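Local atomic coordinates of mycolic acid synthase (Mycobacterium tuberculosis, PDB entry 1L1E), a protein that probably transfers a methylene group from S-adenosyl-L-methionine to a double bond of alpha mycolic acid, forming the proximal cyclopropane ring. Residues 242-247 / 261-266; 30-35 / 47-52. One frame throughout, in Å; residues are numbered along the deposited sequence.

Contact 1 of 2, residues 242-247 / 261-266; sequences ALEANK and RYMKYL
Leu-243 reaches across to Met-263, Tyr-262 and Leu-266, and one of its methyl groups makes all three meetings. CD2 of Leu-243 lies 3.7 Å from SD of Met-263. CD2 of Leu-243 is equally 3.7 Å from CB of Tyr-262. CD2 of Leu-243 is also 4.0 Å from CD1 of Leu-266. The methyl thus sits among three side chains that leave one face of helix 256-274. The sulfur of Met-263 lies along the leucine rather than at its tip, since SD is also 3.8 Å from CG of Leu-243. The two side chains run past each other in opposite directions. Tyr-262 instead crosses the leucine at about a right angle. It meets the leucine with its CB, while its ring leads away and packs on Leu-18 and on Tyr-33 of the cofactor pocket.

Torsions explain the reach. CG of Leu-243 is anti to the backbone N (chi1 180°), which carries the branch out to the facing helix. Met-263 is bent at chi2 and chi3. This brings CE of Met-263 to 4.2 Å from CB of Glu-244, where Glu-244 is exposed to solvent. No hydrogen bond joins the two segments. The contact is apolar, buried at Leu-243 and Leu-266 and more open toward Glu-244.

Further out, Leu-243 also packs on Phe-26 and on Tyr-259. Leu-266 touches Leu-236, Trp-239 and Ala-240, so the same side of helix 256-274 goes on packing along helix 229-245. The contact is plain helix-to-helix packing. It joins the C-terminal end of helix 229-245 to the middle of helix 256-274, with the short helix 247-253 in the connection between them. Tyr-265 also packs on helix 189-199, and the chain then runs on into strand 279-286 of the central sheet.

Contact 2 of 2, residues 30-35 / 47-52; sequences TQTYSC and EAQIAK. With SAH (S-adenosyl-L-homocysteine), chain D; CO3 (carbonate ion), chain C.
Lys-52 grips Ser-34 and Cys-35, and Gln-49 holds Ser-34, in the tight, buried part of this contact. NZ of Lys-52 donates to OG of Ser-34 at 2.8 Å and to O of Cys-35 at 2.9 Å. The second bond arrives from above the carbonyl plane, 56° out of it. NZ also bonds OE1 of Gln-49, which ties the two helix side chains together. The lysine chain is bent at chi2, chi3 and chi4, and this curls its amine back to the loop. NE2 of Gln-49 bonds O of Ser-34 at 3.1 Å, with the acceptor in the plane of the amide. Beside this amide, a water bridges O of Thr-32 and NE2 of Gln-49. CG2 of Thr-32 packs 3.3 Å from OE1 of Gln-49.

The other side is looser. CD1 of Ile-50 only approaches CG2 of Thr-30, at 4.3 Å, and both residues are partly exposed. OG1 of Thr-30 accepts from OG1 of Thr-32 and also bonds Asp-28.

In this Rossmann-like methyltransferase fold, the loop binds the cofactor's carboxylate, with helix 45-58 behind it. OG of Ser-34 donates to O of S-adenosyl-L-homocysteine at 2.7 Å, and N of Tyr-33 to its OXT. N of Cys-35 donates to O3 of a carbonate ion, probably from the crystallisation liquor. Lys-52 is thus a second-shell residue that positions Ser-34, and its likely positive charge may strengthen the serine's donation to the carboxylate.

Contact 2 closes before contact 1 opens along the chain, and their centres are about 18 Å apart. Contact 2 joins the loop after helix 20-23 to helix 45-58, ahead of the first strand of the central sheet. Contact 1 pairs helices 229-245 and 256-274, near the end of the chain. The two meet through tyrosines, in packing contacts: OH of Tyr-33 is 3.8 Å from CE2 of Tyr-262, and OH of Tyr-33 is also 3.8 Å from OH of Tyr-265. Trp-239 of helix 229-245 also packs on Tyr-33 and Gln-49. The late helices therefore lie against the cofactor-binding loop. Helix 256-274 also carries Cys-269, the probable active-site residue.

Contact 1 of 2, residues 242-247 / 261-266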
# COMPACT_ATOMS: atom_id res chain seq x y z
N ALA A 242 -8.09 5.75 -16.81
CA ALA A 242 -8.79 6.86 -16.19
C ALA A 242 -8.02 8.18 -16.35
O ALA A 242 -8.60 9.22 -16.72
CB ALA A 242 -9.01 6.56 -14.71
N LEU A 243 -6.72 8.14 -16.10
CA LEU A 243 -5.88 9.32 -16.22
C LEU A 243 -5.94 9.81 -17.66
O LEU A 243 -6.14 11.00 -17.90
CB LEU A 243 -4.42 8.98 -15.86
CG LEU A 243 -3.39 10.11 -15.94
CD1 LEU A 243 -3.86 11.32 -15.15
CD2 LEU A 243 -2.06 9.62 -15.40
N GLU A 244 -5.79 8.89 -18.61
CA GLU A 244 -5.83 9.24 -20.02
C GLU A 244 -7.13 9.95 -20.40
O GLU A 244 -7.10 10.98 -21.06
CB GLU A 244 -5.68 7.99 -20.89
CG GLU A 244 -5.76 8.30 -22.38
CD GLU A 244 -5.40 7.11 -23.24
OE1 GLU A 244 -5.38 7.25 -24.48
OE2 GLU A 244 -5.14 6.03 -22.68
N ALA A 245 -8.26 9.40 -19.97
CA ALA A 245 -9.55 9.99 -20.29
C ALA A 245 -9.69 11.39 -19.69
O ALA A 245 -10.48 12.19 -20.17
CB ALA A 245 -10.68 9.09 -19.79
N ASN A 246 -8.93 11.67 -18.63
CA ASN A 246 -8.97 12.98 -17.98
C ASN A 246 -7.71 13.78 -18.26
O ASN A 246 -7.30 14.62 -17.45
CB ASN A 246 -9.16 12.83 -16.47
CG ASN A 246 -10.49 12.21 -16.10
OD1 ASN A 246 -10.61 10.99 -16.02
ND2 ASN A 246 -11.49 13.05 -15.89
N LYS A 247 -7.10 13.52 -19.41
CA LYS A 247 -5.87 14.20 -19.82
C LYS A 247 -5.90 15.72 -19.72
O LYS A 247 -5.13 16.32 -18.97
CB LYS A 247 -5.50 13.80 -21.25
CG LYS A 247 -4.31 14.56 -21.80
CD LYS A 247 -4.00 14.15 -23.22
CE LYS A 247 -2.86 14.98 -23.78
NZ LYS A 247 -2.53 14.59 -25.18
N ARG A 261 4.64 11.73 -17.02
CA ARG A 261 5.39 11.07 -15.97
C ARG A 261 4.56 9.92 -15.40
O ARG A 261 5.02 8.78 -15.30
CB ARG A 261 5.74 12.08 -14.87
CG ARG A 261 6.43 11.50 -13.64
CD ARG A 261 6.91 12.62 -12.73
NE ARG A 261 7.35 12.14 -11.43
CZ ARG A 261 7.91 12.91 -10.50
NH1 ARG A 261 8.10 14.20 -10.73
NH2 ARG A 261 8.28 12.39 -9.33
N TYR A 262 3.31 10.21 -15.05
CA TYR A 262 2.45 9.17 -14.49
C TYR A 262 1.99 8.13 -15.50
O TYR A 262 1.96 6.94 -15.18
CB TYR A 262 1.26 9.80 -13.77
CG TYR A 262 1.60 10.07 -12.32
CD1 TYR A 262 2.40 11.16 -11.97
CD2 TYR A 262 1.20 9.19 -11.32
CE1 TYR A 262 2.81 11.35 -10.65
CE2 TYR A 262 1.61 9.37 -9.99
CZ TYR A 262 2.41 10.45 -9.67
OH TYR A 262 2.81 10.64 -8.37
N MET A 263 1.64 8.56 -16.71
CA MET A 263 1.22 7.59 -17.72
C MET A 263 2.33 6.58 -17.97
O MET A 263 2.08 5.38 -18.11
CB MET A 263 0.87 8.28 -19.04
CG MET A 263 -0.50 8.94 -19.07
SD MET A 263 -1.85 7.84 -18.61
CE MET A 263 -1.86 6.63 -19.98
N LYS A 264 3.57 7.07 -18.03
CA LYS A 264 4.75 6.23 -18.25
C LYS A 264 4.92 5.24 -17.11
O LYS A 264 5.34 4.10 -17.30
CB LYS A 264 6.01 7.10 -18.36
CG LYS A 264 7.34 6.36 -18.30
CD LYS A 264 8.50 7.34 -18.42
CE LYS A 264 9.84 6.73 -18.00
NZ LYS A 264 10.34 5.67 -18.92
N TYR A 265 4.60 5.70 -15.91
CA TYR A 265 4.70 4.88 -14.72
C TYR A 265 3.64 3.79 -14.72
O TYR A 265 3.94 2.61 -14.56
CB TYR A 265 4.58 5.79 -13.49
CG TYR A 265 4.00 5.17 -12.24
CD1 TYR A 265 4.58 4.05 -11.64
CD2 TYR A 265 2.89 5.74 -11.62
CE1 TYR A 265 4.07 3.53 -10.45
CE2 TYR A 265 2.38 5.23 -10.43
CZ TYR A 265 2.97 4.13 -9.85
OH TYR A 265 2.46 3.65 -8.66
N LEU A 266 2.39 4.19 -14.94
CA LEU A 266 1.29 3.25 -14.92
C LEU A 266 1.36 2.20 -16.02
O LEU A 266 1.24 1.00 -15.75
CB LEU A 266 -0.04 4.01 -14.99
CG LEU A 266 -0.24 5.09 -13.92
CD1 LEU A 266 -1.50 5.85 -14.24
CD2 LEU A 266 -0.31 4.48 -12.52

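Contact 2 of 2, residues 30-35 / 47-52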
# COMPACT_ATOMS: atom_id res chain seq x y z
N THR A 30 -12.94 6.01 -3.27
CA THR A 30 -12.38 5.85 -1.93
C THR A 30 -10.94 6.35 -1.89
O THR A 30 -10.33 6.41 -0.82
CB THR A 30 -12.37 4.37 -1.50
OG1 THR A 30 -11.37 3.66 -2.25
CG2 THR A 30 -13.74 3.73 -1.75
N GLN A 31 -10.40 6.71 -3.05
CA GLN A 31 -9.02 7.18 -3.14
C GLN A 31 -7.98 6.18 -2.62
O GLN A 31 -7.00 6.56 -1.97
CB GLN A 31 -8.85 8.53 -2.41
CG GLN A 31 -9.52 9.73 -3.11
CD GLN A 31 -8.79 11.05 -2.83
OE1 GLN A 31 -7.68 11.28 -3.31
NE2 GLN A 31 -9.43 11.92 -2.03
N THR A 32 -8.18 4.89 -2.89
CA THR A 32 -7.22 3.87 -2.47
C THR A 32 -6.11 3.88 -3.50
O THR A 32 -6.37 3.83 -4.69
CB THR A 32 -7.86 2.48 -2.39
OG1 THR A 32 -8.83 2.47 -1.35
CG2 THR A 32 -6.81 1.41 -2.08
N TYR A 33 -4.87 3.95 -3.02
CA TYR A 33 -3.70 4.04 -3.89
C TYR A 33 -2.75 2.88 -3.61
O TYR A 33 -1.70 3.06 -3.00
CB TYR A 33 -3.00 5.37 -3.62
CG TYR A 33 -1.87 5.74 -4.54
CD1 TYR A 33 -0.81 6.53 -4.09
CD2 TYR A 33 -1.87 5.33 -5.87
CE1 TYR A 33 0.22 6.92 -4.94
CE2 TYR A 33 -0.84 5.71 -6.74
CZ TYR A 33 0.20 6.50 -6.27
OH TYR A 33 1.23 6.86 -7.12
N SER A 34 -3.14 1.70 -4.08
CA SER A 34 -2.38 0.47 -3.90
C SER A 34 -3.09 -0.63 -4.68
O SER A 34 -4.26 -0.50 -5.02
CB SER A 34 -2.32 0.12 -2.41
OG SER A 34 -3.61 0.10 -1.81
N CYS A 35 -2.37 -1.71 -4.97
CA CYS A 35 -2.91 -2.85 -5.70
C CYS A 35 -4.30 -3.29 -5.22
O CYS A 35 -4.48 -3.60 -4.05
CB CYS A 35 -1.96 -4.04 -5.59
SG CYS A 35 -2.54 -5.49 -6.47
N GLU A 47 -14.95 -1.51 -6.37
CA GLU A 47 -15.34 -2.78 -5.74
C GLU A 47 -14.09 -3.62 -5.42
O GLU A 47 -14.02 -4.26 -4.36
CB GLU A 47 -16.27 -3.58 -6.67
CG GLU A 47 -17.63 -2.93 -6.91
CD GLU A 47 -18.55 -3.77 -7.78
OE1 GLU A 47 -18.09 -4.26 -8.84
OE2 GLU A 47 -19.73 -3.93 -7.41
N ALA A 48 -13.11 -3.61 -6.32
CA ALA A 48 -11.89 -4.39 -6.12
C ALA A 48 -11.00 -3.80 -5.03
O ALA A 48 -10.20 -4.52 -4.43
CB ALA A 48 -11.12 -4.52 -7.43
N GLN A 49 -11.11 -2.50 -4.78
CA GLN A 49 -10.31 -1.87 -3.72
C GLN A 49 -10.98 -2.19 -2.39
O GLN A 49 -10.31 -2.34 -1.36
CB GLN A 49 -10.21 -0.35 -3.93
CG GLN A 49 -9.38 0.06 -5.14
CD GLN A 49 -7.88 -0.19 -4.96
OE1 GLN A 49 -7.47 -1.08 -4.20
NE2 GLN A 49 -7.06 0.57 -5.66
N ILE A 50 -12.31 -2.28 -2.39
CA ILE A 50 -12.99 -2.62 -1.15
C ILE A 50 -12.71 -4.09 -0.87
O ILE A 50 -12.58 -4.50 0.29
CB ILE A 50 -14.52 -2.37 -1.25
CG1 ILE A 50 -14.79 -0.86 -1.24
CG2 ILE A 50 -15.25 -3.07 -0.09
CD1 ILE A 50 -14.40 -0.15 0.04
N ALA A 51 -12.59 -4.89 -1.93
CA ALA A 51 -12.29 -6.31 -1.79
C ALA A 51 -10.89 -6.51 -1.18
O ALA A 51 -10.67 -7.43 -0.39
CB ALA A 51 -12.38 -7.00 -3.14
N LYS A 52 -9.95 -5.65 -1.58
CA LYS A 52 -8.59 -5.75 -1.06
C LYS A 52 -8.56 -5.36 0.43
O LYS A 52 -7.90 -6.01 1.25
CB LYS A 52 -7.66 -4.87 -1.91
CG LYS A 52 -6.22 -4.75 -1.40
CD LYS A 52 -6.07 -3.62 -0.38
CE LYS A 52 -6.46 -2.23 -0.95
NZ LYS A 52 -5.70 -1.79 -2.17
N SAH D . -2.30 2.60 2.49
CA SAH D . -2.97 3.58 1.64
CB SAH D . -1.95 4.59 1.06
CG SAH D . -0.78 4.00 0.27
SD SAH D . 0.35 5.24 -0.37
C SAH D . -3.71 2.88 0.48
O SAH D . -3.67 1.65 0.43
OXT SAH D . -4.28 3.58 -0.37
C5' SAH D . 1.67 5.20 0.89
C4' SAH D . 1.27 5.75 2.27
O4' SAH D . 2.26 5.44 3.29
C3' SAH D . 1.12 7.27 2.30
O3' SAH D . 0.01 7.58 3.17
C2' SAH D . 2.43 7.73 2.88
O2' SAH D . 2.35 9.07 3.38
C1' SAH D . 2.67 6.68 3.92
N9 SAH D . 4.06 6.59 4.40
C8 SAH D . 5.23 6.49 3.72
N7 SAH D . 6.32 6.41 4.41
C5 SAH D . 5.84 6.45 5.72
C6 SAH D . 6.48 6.40 7.00
N6 SAH D . 7.81 6.29 7.15
N1 SAH D . 5.68 6.47 8.12
C2 SAH D . 4.33 6.58 7.98
N3 SAH D . 3.63 6.63 6.83
C4 SAH D . 4.45 6.56 5.72
C CO3 C . 1.15 -1.64 -3.53
O1 CO3 C . 2.05 -2.28 -2.52
O2 CO3 C . 1.60 -0.59 -4.28
O3 CO3 C . -0.11 -2.10 -3.70
O HOH W 1 -8.08 3.21 -6.82